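Local atomic coordinates of putative mannose-1-phosphate guanylyl transferase (Thermus thermophilus, PDB entry 2CU2), a protein that probably transfers the guanylyl group of GTP to mannose 1-phosphate, making GDP-mannose. Residues A[205-210]-A[227-232]; A[195-200]-A[236-241]; A[82-87]-A[231-236]; A[56-61]-A[75-80]. All coordinates share one frame; numbering follows the deposited sequence.

Contact 1. Residues A[205-210]-A[227-232]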
loop_
_atom_site.group_PDB
_atom_site.type_symbol
_atom_site.label_atom_id
_atom_site.label_comp_id
_atom_site.label_asym_id
_atom_site.label_seq_id
_atom_site.Cartn_x
_atom_site.Cartn_y
_atom_site.Cartn_z
ATOM N N LEU A 205 24.597 -18.989 36.543
ATOM C CA LEU A 205 23.233 -18.435 36.576
ATOM C C LEU A 205 22.400 -18.986 37.749
ATOM O O LEU A 205 21.433 -19.729 37.589
ATOM C CB LEU A 205 22.562 -18.775 35.244
ATOM C CG LEU A 205 21.401 -17.843 34.869
ATOM C CD1 LEU A 205 21.761 -16.359 34.868
ATOM C CD2 LEU A 205 20.870 -18.125 33.469
ATOM N N PRO A 206 22.870 -18.621 38.962
ATOM C CA PRO A 206 22.285 -19.100 40.221
ATOM C C PRO A 206 20.757 -19.038 40.281
ATOM O O PRO A 206 20.090 -19.919 40.816
ATOM C CB PRO A 206 22.922 -18.257 41.316
ATOM C CG PRO A 206 24.309 -17.892 40.814
ATOM C CD PRO A 206 24.011 -17.768 39.255
ATOM N N SER A 207 20.201 -17.921 39.776
ATOM C CA SER A 207 18.750 -17.768 39.791
ATOM C C SER A 207 18.043 -18.937 39.087
ATOM O O SER A 207 16.993 -19.413 39.498
ATOM C CB SER A 207 18.393 -16.457 39.090
ATOM O OG SER A 207 18.878 -16.487 37.746
ATOM N N HIS A 208 18.641 -19.368 37.957
ATOM C CA HIS A 208 18.018 -20.436 37.175
ATOM C C HIS A 208 18.308 -21.825 37.757
ATOM O O HIS A 208 17.524 -22.759 37.637
ATOM C CB HIS A 208 18.529 -20.347 35.729
ATOM C CG HIS A 208 17.880 -19.188 35.009
ATOM N ND1 HIS A 208 17.933 -17.904 35.446
ATOM C CD2 HIS A 208 17.100 -19.221 33.848
ATOM C CE1 HIS A 208 17.219 -17.183 34.557
ATOM N NE2 HIS A 208 16.707 -17.947 33.590
ATOM N N HIS A 209 19.506 -21.973 38.359
ATOM C CA HIS A 209 19.816 -23.259 38.992
ATOM C C HIS A 209 18.857 -23.529 40.156
ATOM O O HIS A 209 18.321 -24.618 40.336
ATOM C CB HIS A 209 21.277 -23.245 39.482
ATOM C CG HIS A 209 21.507 -24.334 40.504
ATOM N ND1 HIS A 209 21.371 -24.146 41.838
ATOM C CD2 HIS A 209 21.945 -25.651 40.293
ATOM C CE1 HIS A 209 21.696 -25.318 42.416
ATOM N NE2 HIS A 209 22.044 -26.239 41.515
ATOM N N GLU A 210 18.662 -22.472 40.976
ATOM C CA GLU A 210 17.725 -22.586 42.095
ATOM C C GLU A 210 16.296 -22.813 41.597
ATOM O O GLU A 210 15.534 -23.608 42.129
ATOM C CB GLU A 210 17.799 -21.295 42.925
ATOM C CG GLU A 210 17.290 -21.489 44.359
ATOM C CD GLU A 210 17.476 -20.205 45.146
ATOM O OE1 GLU A 210 16.628 -19.335 45.059
ATOM O OE2 GLU A 210 18.459 -20.103 45.878
ATOM N N GLY A 227 9.668 -14.558 39.703
ATOM C CA GLY A 227 10.846 -14.054 40.418
ATOM C C GLY A 227 12.162 -14.271 39.657
ATOM O O GLY A 227 13.254 -14.001 40.147
ATOM N N LEU A 228 12.043 -14.815 38.437
ATOM C CA LEU A 228 13.208 -15.088 37.605
ATOM C C LEU A 228 13.607 -13.827 36.822
ATOM O O LEU A 228 12.766 -13.078 36.341
ATOM C CB LEU A 228 12.752 -16.196 36.638
ATOM C CG LEU A 228 13.860 -17.030 35.988
ATOM C CD1 LEU A 228 14.726 -17.814 36.968
ATOM C CD2 LEU A 228 13.282 -18.082 35.052
ATOM N N PRO A 229 14.926 -13.566 36.740
ATOM C CA PRO A 229 15.435 -12.436 35.957
ATOM C C PRO A 229 15.357 -12.729 34.449
ATOM O O PRO A 229 15.603 -13.839 33.981
ATOM C CB PRO A 229 16.891 -12.274 36.363
ATOM C CG PRO A 229 17.371 -13.660 36.765
ATOM C CD PRO A 229 16.033 -14.272 37.367
ATOM N N LYS A 230 15.008 -11.690 33.665
ATOM C CA LYS A 230 14.928 -11.853 32.213
ATOM C C LYS A 230 16.310 -11.773 31.561
ATOM O O LYS A 230 16.981 -10.746 31.578
ATOM C CB LYS A 230 14.022 -10.744 31.651
ATOM C CG LYS A 230 13.885 -10.801 30.122
ATOM C CD LYS A 230 13.148 -9.588 29.549
ATOM C CE LYS A 230 13.159 -9.554 28.014
ATOM N NZ LYS A 230 11.940 -8.901 27.529
ATOM N N ILE A 231 16.760 -12.918 31.009
ATOM C CA ILE A 231 18.067 -12.952 30.361
ATOM C C ILE A 231 18.122 -14.024 29.274
ATOM O O ILE A 231 17.484 -15.068 29.354
ATOM C CB ILE A 231 19.131 -13.220 31.433
ATOM C CG1 ILE A 231 20.531 -13.041 30.845
ATOM C CG2 ILE A 231 19.013 -14.666 31.938
ATOM C CD1 ILE A 231 21.630 -13.109 31.904
ATOM N N SER A 232 18.879 -13.725 28.197
ATOM C CA SER A 232 19.047 -14.713 27.141
ATOM C C SER A 232 19.995 -15.821 27.591
ATOM O O SER A 232 20.784 -15.668 28.511
ATOM C CB SER A 232 19.607 -14.015 25.899
ATOM O OG SER A 232 21.027 -13.959 25.982
HETATM O O HOH W 1 15.716 -16.031 32.007
#
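Leu228 and Pro229 meet His208 and Ser207 where the linker between helices 221-226 and 233-238 runs past the first turn of helix 206-216, a helical part of the GT-A nucleotidyltransferase domain. Leu228 leads with CD1, which lies over one face of the His208 imidazole, 3.6 Å from the ring centroid and 18° off its normal, a CH-pi contact. With CG anti to the backbone N (chi1 -159°), Leu228 sets that carbon 3.7 Å from His208 CE1, and the two side chains cross at about a right angle. The opposite face of the imidazole carries Leu205 CD2, placed toward the rim, which clamps the ring between two leucines.

Pro229 comes next and serves both neighbours. Its ring carbon CG sits 3.4 Å from Ser207 OG, an apolar flank for a hydroxyl that is also hydrogen-bonded to His208 ND1 at 2.9 Å. Its carbonyl O lies at the imidazole edge, in plane, where water 1 joins it to the far nitrogen: the water donates to Pro229 O and is hydrogen-bonded to His208 NE2. Both ring nitrogens are thus engaged, and the rotation of the imidazole is fixed by its edge as well as its faces. An alanine at His208 would probably open a gap between Leu228 and Leu205 and leave Ser207 OG and water 1 without their ring partners.

Ile231 points its CB back toward the helix segment. Its methyl CG2 touches Leu205 CD2 at 4.2 Å and reaches His208 CE1 obliquely at 4.1 Å.

Contact 2. Residues A[195-200]-A[236-241]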
loop_
_atom_site.group_PDB
_atom_site.type_symbol
_atom_site.label_atom_id
_atom_site.label_comp_id
_atom_site.label_asym_id
_atom_site.label_seq_id
_atom_site.Cartn_x
_atom_site.Cartn_y
_atom_site.Cartn_z
ATOM N N ALA A 195 22.026 -32.514 32.064
ATOM C CA ALA A 195 22.848 -32.287 33.251
ATOM C C ALA A 195 23.902 -31.188 33.044
ATOM O O ALA A 195 24.189 -30.392 33.924
ATOM C CB ALA A 195 23.529 -33.599 33.646
ATOM N N THR A 196 24.527 -31.184 31.846
ATOM C CA THR A 196 25.566 -30.175 31.623
ATOM C C THR A 196 25.013 -28.744 31.685
ATOM O O THR A 196 25.693 -27.801 32.068
ATOM C CB THR A 196 26.311 -30.437 30.308
ATOM O OG1 THR A 196 26.923 -31.731 30.354
ATOM C CG2 THR A 196 27.390 -29.381 30.055
ATOM N N MET A 197 23.740 -28.575 31.265
ATOM C CA MET A 197 23.146 -27.243 31.394
ATOM C C MET A 197 22.788 -26.936 32.850
ATOM O O MET A 197 22.900 -25.816 33.328
ATOM C CB MET A 197 21.910 -27.143 30.489
ATOM C CG MET A 197 21.192 -25.781 30.566
ATOM S SD MET A 197 22.285 -24.368 30.345
ATOM C CE MET A 197 22.445 -24.421 28.557
ATOM N N ALA A 198 22.311 -27.982 33.556
ATOM C CA ALA A 198 22.038 -27.799 34.975
ATOM C C ALA A 198 23.278 -27.278 35.697
ATOM O O ALA A 198 23.233 -26.358 36.502
ATOM C CB ALA A 198 21.620 -29.147 35.569
ATOM N N GLU A 199 24.417 -27.936 35.400
ATOM C CA GLU A 199 25.668 -27.524 36.028
ATOM C C GLU A 199 26.070 -26.110 35.601
ATOM O O GLU A 199 26.650 -25.347 36.357
ATOM C CB GLU A 199 26.755 -28.535 35.649
ATOM C CG GLU A 199 28.108 -28.257 36.320
ATOM C CD GLU A 199 27.927 -28.046 37.810
ATOM O OE1 GLU A 199 27.079 -28.692 38.399
ATOM O OE2 GLU A 199 28.702 -27.284 38.385
ATOM N N LEU A 200 25.780 -25.780 34.328
ATOM C CA LEU A 200 26.087 -24.427 33.875
ATOM C C LEU A 200 25.255 -23.379 34.620
ATOM O O LEU A 200 25.714 -22.288 34.929
ATOM C CB LEU A 200 25.822 -24.336 32.369
ATOM C CG LEU A 200 26.955 -24.939 31.532
ATOM C CD1 LEU A 200 26.665 -24.905 30.034
ATOM C CD2 LEU A 200 28.300 -24.235 31.703
ATOM N N GLY A 236 23.501 -15.223 29.464
ATOM C CA GLY A 236 23.468 -15.747 30.823
ATOM C C GLY A 236 24.374 -16.969 31.003
ATOM O O GLY A 236 24.893 -17.240 32.078
ATOM N N VAL A 237 24.530 -17.743 29.912
ATOM C CA VAL A 237 25.272 -18.993 30.038
ATOM C C VAL A 237 26.382 -19.133 28.991
ATOM O O VAL A 237 27.549 -19.339 29.298
ATOM C CB VAL A 237 24.282 -20.149 29.893
ATOM C CG1 VAL A 237 25.038 -21.465 29.726
ATOM C CG2 VAL A 237 23.396 -20.234 31.123
ATOM N N MET A 238 25.972 -19.056 27.714
ATOM C CA MET A 238 26.899 -19.382 26.635
ATOM C C MET A 238 28.198 -18.571 26.686
ATOM O O MET A 238 29.294 -19.089 26.518
ATOM C CB MET A 238 26.180 -19.156 25.304
ATOM C CG MET A 238 25.087 -20.196 25.053
ATOM S SD MET A 238 25.616 -21.859 25.492
ATOM C CE MET A 238 23.987 -22.584 25.734
ATOM N N GLU A 239 28.051 -17.250 26.889
ATOM C CA GLU A 239 29.228 -16.387 26.844
ATOM C C GLU A 239 30.196 -16.659 28.000
ATOM O O GLU A 239 31.324 -16.181 28.033
ATOM C CB GLU A 239 28.758 -14.932 26.870
ATOM C CG GLU A 239 27.941 -14.568 25.629
ATOM C CD GLU A 239 27.466 -13.136 25.737
ATOM O OE1 GLU A 239 26.629 -12.735 24.940
ATOM O OE2 GLU A 239 27.945 -12.428 26.621
ATOM N N LYS A 240 29.707 -17.433 28.988
ATOM C CA LYS A 240 30.555 -17.742 30.140
ATOM C C LYS A 240 31.008 -19.209 30.154
ATOM O O LYS A 240 31.886 -19.610 30.910
ATOM C CB LYS A 240 29.773 -17.408 31.413
ATOM C CG LYS A 240 28.837 -16.210 31.228
ATOM C CD LYS A 240 29.000 -15.159 32.329
ATOM C CE LYS A 240 28.241 -13.864 32.023
ATOM N NZ LYS A 240 27.133 -13.708 32.962
ATOM N N ALA A 241 30.359 -20.034 29.305
ATOM C CA ALA A 241 30.681 -21.464 29.277
ATOM C C ALA A 241 32.132 -21.743 28.853
ATOM O O ALA A 241 32.650 -21.193 27.891
ATOM C CB ALA A 241 29.718 -22.154 28.307
#
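Met197, Leu200, Val237 and Met238 form a buried, wholly apolar contact between helix 194-204 and helix 233-238 with the residues that follow, in the nucleotidyltransferase part of the chain. Val237 CG1 is the hub. Leu200 meets it with CD1, 3.8 Å away, and the two side chains cross at about a right angle; Leu200 CB also lies close to the same methyl. Met197 crosses Val237 obliquely, with SD 4.0 Å from Val237 CG1. The Met197 chain leaves the backbone with CG anti to N (chi1 179°) and then bends at chi2 and chi3, and its methyl ends against that of Met238, CE to CE at 3.7 Å. Although the CB of Met238 points away from helix 194-204, a bend at chi2 helps bring its end back to this meeting. Ala241 adds its CB, 4.2 Å from Leu200 CD2.

The two thioether chains cross at about a right angle where the helices meet. Around them, Phe201 of helix 194-204 also packs on Val237, Met197 rests on Phe192 and Met238 on Phe190 of strand 184-192, and Val134 of strand 134-139 touches both Met238 and Ala241, so the helix pair sits against the central mixed sheet.

Contact 3. Residues A[82-87]-A[231-236]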
loop_
_atom_site.group_PDB
_atom_site.type_symbol
_atom_site.label_atom_id
_atom_site.label_comp_id
_atom_site.label_asym_id
_atom_site.label_seq_id
_atom_site.Cartn_x
_atom_site.Cartn_y
_atom_site.Cartn_z
ATOM N N ARG A 82 10.594 -14.249 29.774
ATOM C CA ARG A 82 11.881 -14.279 30.459
ATOM C C ARG A 82 13.030 -14.638 29.511
ATOM O O ARG A 82 14.058 -15.176 29.902
ATOM C CB ARG A 82 11.797 -15.298 31.594
ATOM C CG ARG A 82 11.837 -14.633 32.970
ATOM C CD ARG A 82 10.825 -13.488 33.085
ATOM N NE ARG A 82 10.676 -13.076 34.482
ATOM C CZ ARG A 82 9.816 -12.076 34.744
ATOM N NH1 ARG A 82 9.143 -11.502 33.761
ATOM N NH2 ARG A 82 9.635 -11.674 36.006
ATOM N N ASP A 83 12.811 -14.355 28.213
ATOM C CA ASP A 83 13.850 -14.633 27.226
ATOM C C ASP A 83 14.066 -16.136 27.026
ATOM O O ASP A 83 13.259 -16.969 27.419
ATOM C CB ASP A 83 15.150 -13.973 27.691
ATOM C CG ASP A 83 15.793 -13.253 26.513
ATOM O OD1 ASP A 83 16.405 -12.208 26.743
ATOM O OD2 ASP A 83 15.661 -13.726 25.388
ATOM N N THR A 84 15.184 -16.466 26.351
ATOM C CA THR A 84 15.477 -17.870 26.068
ATOM C C THR A 84 16.031 -18.593 27.299
ATOM O O THR A 84 15.901 -19.801 27.453
ATOM C CB THR A 84 16.502 -17.922 24.935
ATOM O OG1 THR A 84 17.732 -17.364 25.400
ATOM C CG2 THR A 84 16.008 -17.096 23.744
ATOM N N ALA A 85 16.724 -17.885 28.207
ATOM C CA ALA A 85 17.238 -18.567 29.380
ATOM C C ALA A 85 16.106 -19.184 30.204
ATOM O O ALA A 85 16.251 -20.243 30.799
ATOM C CB ALA A 85 18.009 -17.555 30.219
ATOM N N GLY A 86 14.994 -18.428 30.225
ATOM C CA GLY A 86 13.805 -18.924 30.903
ATOM C C GLY A 86 13.189 -20.104 30.146
ATOM O O GLY A 86 12.832 -21.123 30.720
ATOM N N ALA A 87 13.081 -19.997 28.825
ATOM C CA ALA A 87 12.551 -21.100 28.033
ATOM C C ALA A 87 13.460 -22.326 28.166
ATOM O O ALA A 87 12.984 -23.449 28.292
ATOM C CB ALA A 87 12.429 -20.685 26.569
ATOM N N ILE A 231 16.760 -12.918 31.009
ATOM C CA ILE A 231 18.067 -12.952 30.361
ATOM C C ILE A 231 18.122 -14.024 29.274
ATOM O O ILE A 231 17.484 -15.068 29.354
ATOM C CB ILE A 231 19.131 -13.220 31.433
ATOM C CG1 ILE A 231 20.531 -13.041 30.845
ATOM C CG2 ILE A 231 19.013 -14.666 31.938
ATOM C CD1 ILE A 231 21.630 -13.109 31.904
ATOM N N SER A 232 18.879 -13.725 28.197
ATOM C CA SER A 232 19.047 -14.713 27.141
ATOM C C SER A 232 19.995 -15.821 27.591
ATOM O O SER A 232 20.784 -15.668 28.511
ATOM C CB SER A 232 19.607 -14.015 25.899
ATOM O OG SER A 232 21.027 -13.959 25.982
ATOM N N ILE A 233 19.865 -16.989 26.945
ATOM C CA ILE A 233 20.761 -18.077 27.301
ATOM C C ILE A 233 22.180 -17.803 26.799
ATOM O O ILE A 233 23.168 -18.294 27.328
ATOM C CB ILE A 233 20.216 -19.361 26.685
ATOM C CG1 ILE A 233 21.023 -20.563 27.180
ATOM C CG2 ILE A 233 20.351 -19.297 25.152
ATOM C CD1 ILE A 233 20.900 -20.758 28.694
ATOM N N ASP A 234 22.254 -17.006 25.714
ATOM C CA ASP A 234 23.554 -16.662 25.151
ATOM C C ASP A 234 24.394 -15.841 26.133
ATOM O O ASP A 234 25.579 -16.072 26.334
ATOM C CB ASP A 234 23.319 -15.853 23.873
ATOM C CG ASP A 234 22.602 -16.720 22.848
ATOM O OD1 ASP A 234 21.389 -16.886 22.983
ATOM O OD2 ASP A 234 23.252 -17.201 21.924
ATOM N N TYR A 235 23.744 -14.821 26.725
ATOM C CA TYR A 235 24.460 -13.938 27.640
ATOM C C TYR A 235 24.583 -14.546 29.039
ATOM O O TYR A 235 25.582 -14.400 29.730
ATOM C CB TYR A 235 23.693 -12.616 27.718
ATOM C CG TYR A 235 24.356 -11.693 28.679
ATOM C CD1 TYR A 235 25.636 -11.216 28.414
ATOM C CD2 TYR A 235 23.669 -11.234 29.804
ATOM C CE1 TYR A 235 26.219 -10.277 29.251
ATOM C CE2 TYR A 235 24.255 -10.301 30.648
ATOM C CZ TYR A 235 25.525 -9.824 30.376
ATOM O OH TYR A 235 26.108 -8.879 31.197
ATOM N N GLY A 236 23.501 -15.223 29.464
ATOM C CA GLY A 236 23.468 -15.747 30.823
ATOM C C GLY A 236 24.374 -16.969 31.003
ATOM O O GLY A 236 24.893 -17.240 32.078
HETATM O O HOH W 1 15.716 -16.031 32.007
#
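Thr84 and Ile233 cross at about a right angle, and the hydroxyl of the threonine joins helix 83-98 to the start of helix 233-238. Thr84 OG1, held between its backbone N and carbonyl carbon (chi1 66°), accepts a nearly straight bond from Ile233 N at 2.7 Å. The same oxygen lies 3.3 Å from Ile233 CG2, with the methyl beside the polar bond.

Ala85 points its CB toward the other segment and meets Ile231 CG2 at 3.5 Å. Beside it, Ala85 N donates to Ile231 O over 3.1 Å, though the position of that carbonyl oxygen is less certain. Asp83 also points toward the other segment and sets its carboxylate against Ser232: CG is 3.6 Å from Ser232 CA, and OD2 lies 4.0 Å from Ser232 CB. Within its own turn, OD2 takes a weak bond from Thr84 N. An alanine at Asp83 would probably leave Thr84 N without this weak acceptor and open a gap beside Ser232.

The CB of Ser232 points away from helix 83-98 overall, and its OG accepts from Tyr235 N at 2.9 Å. Water 1 also bridges the two segments, donating to Arg82 O and accepting a weak bond from Ile231 N. The Arg82 side chain leads away, its NE bonded to Leu228 O. Asp234 OD2 has a weak bond from Asn186.

The serine is the N-cap of helix 233-238, and Thr84 ties that capped start to helix 83-98, packed on strand 3-8 of the GT-A nucleotidyltransferase fold.

Contact 4. Residues A[56-61]-A[75-80]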
loop_
_atom_site.group_PDB
_atom_site.type_symbol
_atom_site.label_atom_id
_atom_site.label_comp_id
_atom_site.label_asym_id
_atom_site.label_seq_id
_atom_site.Cartn_x
_atom_site.Cartn_y
_atom_site.Cartn_z
ATOM N N LEU A 56 7.308 -27.403 22.512
ATOM C CA LEU A 56 7.110 -26.107 21.893
ATOM C C LEU A 56 6.826 -25.039 22.939
ATOM O O LEU A 56 5.723 -24.966 23.472
ATOM C CB LEU A 56 5.953 -26.175 20.898
ATOM C CG LEU A 56 5.564 -24.840 20.257
ATOM C CD1 LEU A 56 6.729 -24.291 19.428
ATOM C CD2 LEU A 56 4.339 -25.052 19.394
ATOM N N ALA A 57 7.828 -24.210 23.221
ATOM C CA ALA A 57 7.695 -23.139 24.201
ATOM C C ALA A 57 7.126 -21.865 23.581
ATOM O O ALA A 57 7.676 -21.329 22.607
ATOM C CB ALA A 57 9.045 -22.843 24.837
ATOM N N VAL A 58 6.015 -21.397 24.149
ATOM C CA VAL A 58 5.343 -20.164 23.762
ATOM C C VAL A 58 4.711 -19.475 24.970
ATOM O O VAL A 58 4.508 -20.060 26.026
ATOM C CB VAL A 58 4.266 -20.515 22.735
ATOM C CG1 VAL A 58 4.888 -21.277 21.567
ATOM C CG2 VAL A 58 3.203 -21.383 23.380
ATOM N N ARG A 59 4.435 -18.170 24.801
ATOM C CA ARG A 59 3.818 -17.423 25.888
ATOM C C ARG A 59 2.424 -17.962 26.220
ATOM O O ARG A 59 1.731 -18.543 25.395
ATOM C CB ARG A 59 3.728 -15.956 25.467
ATOM C CG ARG A 59 5.058 -15.224 25.632
ATOM C CD ARG A 59 5.406 -14.992 27.108
ATOM N NE ARG A 59 4.623 -13.877 27.650
ATOM C CZ ARG A 59 5.036 -12.633 27.351
ATOM N NH1 ARG A 59 6.113 -12.453 26.605
ATOM N NH2 ARG A 59 4.334 -11.581 27.782
ATOM N N ARG A 60 2.042 -17.786 27.496
ATOM C CA ARG A 60 0.755 -18.277 27.951
ATOM C C ARG A 60 -0.400 -17.654 27.167
ATOM O O ARG A 60 -1.407 -18.287 26.882
ATOM C CB ARG A 60 0.623 -17.948 29.441
ATOM C CG ARG A 60 -0.809 -18.124 29.949
ATOM C CD ARG A 60 -0.871 -18.212 31.479
ATOM N NE ARG A 60 -1.231 -16.914 32.056
ATOM C CZ ARG A 60 -0.654 -16.577 33.225
ATOM N NH1 ARG A 60 0.209 -17.397 33.800
ATOM N NH2 ARG A 60 -0.967 -15.416 33.807
ATOM N N ASP A 61 -0.254 -16.357 26.836
ATOM C CA ASP A 61 -1.353 -15.696 26.148
ATOM C C ASP A 61 -1.402 -16.043 24.652
ATOM O O ASP A 61 -2.254 -15.577 23.904
ATOM C CB ASP A 61 -1.257 -14.182 26.365
ATOM C CG ASP A 61 0.127 -13.683 25.979
ATOM O OD1 ASP A 61 0.562 -12.693 26.571
ATOM O OD2 ASP A 61 0.738 -14.272 25.093
ATOM N N LEU A 75 3.115 -28.533 24.366
ATOM C CA LEU A 75 3.265 -27.097 24.606
ATOM C C LEU A 75 3.877 -26.816 25.983
ATOM O O LEU A 75 3.454 -27.350 26.999
ATOM C CB LEU A 75 1.869 -26.459 24.530
ATOM C CG LEU A 75 1.405 -26.226 23.088
ATOM C CD1 LEU A 75 0.132 -25.378 23.005
ATOM C CD2 LEU A 75 2.456 -25.517 22.230
ATOM N N LEU A 76 4.863 -25.927 26.030
ATOM C CA LEU A 76 5.422 -25.470 27.296
ATOM C C LEU A 76 5.033 -24.004 27.344
ATOM O O LEU A 76 5.642 -23.170 26.679
ATOM C CB LEU A 76 6.946 -25.599 27.327
ATOM C CG LEU A 76 7.538 -26.982 27.587
ATOM C CD1 LEU A 76 9.037 -26.849 27.756
ATOM C CD2 LEU A 76 6.919 -27.585 28.846
ATOM N N LEU A 77 4.002 -23.704 28.120
ATOM C CA LEU A 77 3.497 -22.346 28.232
ATOM C C LEU A 77 4.289 -21.505 29.220
ATOM O O LEU A 77 4.344 -21.818 30.409
ATOM C CB LEU A 77 2.020 -22.383 28.636
ATOM C CG LEU A 77 1.120 -23.238 27.734
ATOM C CD1 LEU A 77 -0.296 -23.243 28.281
ATOM C CD2 LEU A 77 1.137 -22.690 26.307
ATOM N N GLU A 78 4.907 -20.442 28.713
ATOM C CA GLU A 78 5.686 -19.525 29.535
ATOM C C GLU A 78 4.733 -18.483 30.111
ATOM O O GLU A 78 4.119 -17.713 29.370
ATOM C CB GLU A 78 6.763 -18.836 28.689
ATOM C CG GLU A 78 7.722 -19.798 28.007
ATOM C CD GLU A 78 8.530 -19.150 26.886
ATOM O OE1 GLU A 78 9.457 -18.364 27.184
ATOM O OE2 GLU A 78 8.242 -19.436 25.702
ATOM N N PRO A 79 4.592 -18.448 31.444
ATOM C CA PRO A 79 3.700 -17.488 32.102
ATOM C C PRO A 79 4.030 -16.018 31.852
ATOM O O PRO A 79 3.131 -15.180 31.776
ATOM C CB PRO A 79 3.810 -17.870 33.581
ATOM C CG PRO A 79 5.171 -18.475 33.684
ATOM C CD PRO A 79 5.247 -19.318 32.436
ATOM N N LEU A 80 5.316 -15.709 31.731
ATOM C CA LEU A 80 5.827 -14.382 31.434
ATOM C C LEU A 80 6.992 -14.457 30.451
ATOM O O LEU A 80 7.540 -15.516 30.173
ATOM C CB LEU A 80 6.304 -13.764 32.749
ATOM C CG LEU A 80 5.182 -13.652 33.780
ATOM C CD1 LEU A 80 5.650 -13.000 35.083
ATOM C CD2 LEU A 80 4.004 -12.821 33.281
HETATM O O HOH W 2 1.827 -14.685 28.687
#
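Strands 56-59 and 75-78 run parallel, their axes 4.5 Å apart at closest and turned by 30°, with Leu56 facing Leu75, Ala57 facing Leu76, Val58 facing Leu77 and Arg59 facing Glu78. The bonds alternate along the pair: Leu76 N to Leu56 O, Val58 N to Leu76 O, Glu78 N to Val58 O at 2.7 Å, and finally Arg60 N to Glu78 O.

On the face of Leu56, Val58, Leu75 and Leu77, Leu56 and Leu75 lie side by side and point the same way, their CD2 methyls pressed to 3.4 Å, tighter than usual. Further along, Val58 CG2 meets Leu77 CD2 at 3.8 Å.

The other face carries Ala57, Leu76, Arg59 and Glu78. The Glu78 chain, extended beyond CG, brings OE2 back over the neighbouring strand to 3.6 Å from Ala57 CB. Helix 83-98 covers this face, with Leu90 against both Leu76 and Glu78. Arg59, bent at chi2 and chi3, curls toward the end of the other segment, where Leu80 C lies over one face of its guanidinium, 3.7 Å from Arg59 NE. That nitrogen donates to water 2, which also accepts from Asp61 N. Arg60 crosses Pro79 at about a right angle, NH1 3.6 Å from Pro79 CB, and the same nitrogen forms a salt bridge with Glu222.

The pairing closes a beta-alpha-beta unit, strand 54-59, helix 63-66 and strand 74-78, in the Rossmann-like sheet of a GT-A nucleotidyltransferase.

In the fold
Along the chain contact 4 comes first, closing before the other three open. Its second strand, 74-78, leads directly into helix 83-98, the first partner of contact 3, whose centre lies about 14 Å away; Glu78 and Ala87 touch between them. Contacts 1, 2 and 3 cluster round the linker and helix 233-238: centres of 1 and 3 are about 8 Å apart and share Ile231, Ser232 and water 1, while 2 and 3 share Gly236 at about 11 Å. Contacts 2 and 4 are farthest apart, about 22 Å between centres. The stretch from 227 to 241 thereby joins helices 83-98, 194-204 and 206-216, tying the early beta-alpha-beta part of the nucleotidyltransferase region to its later helices.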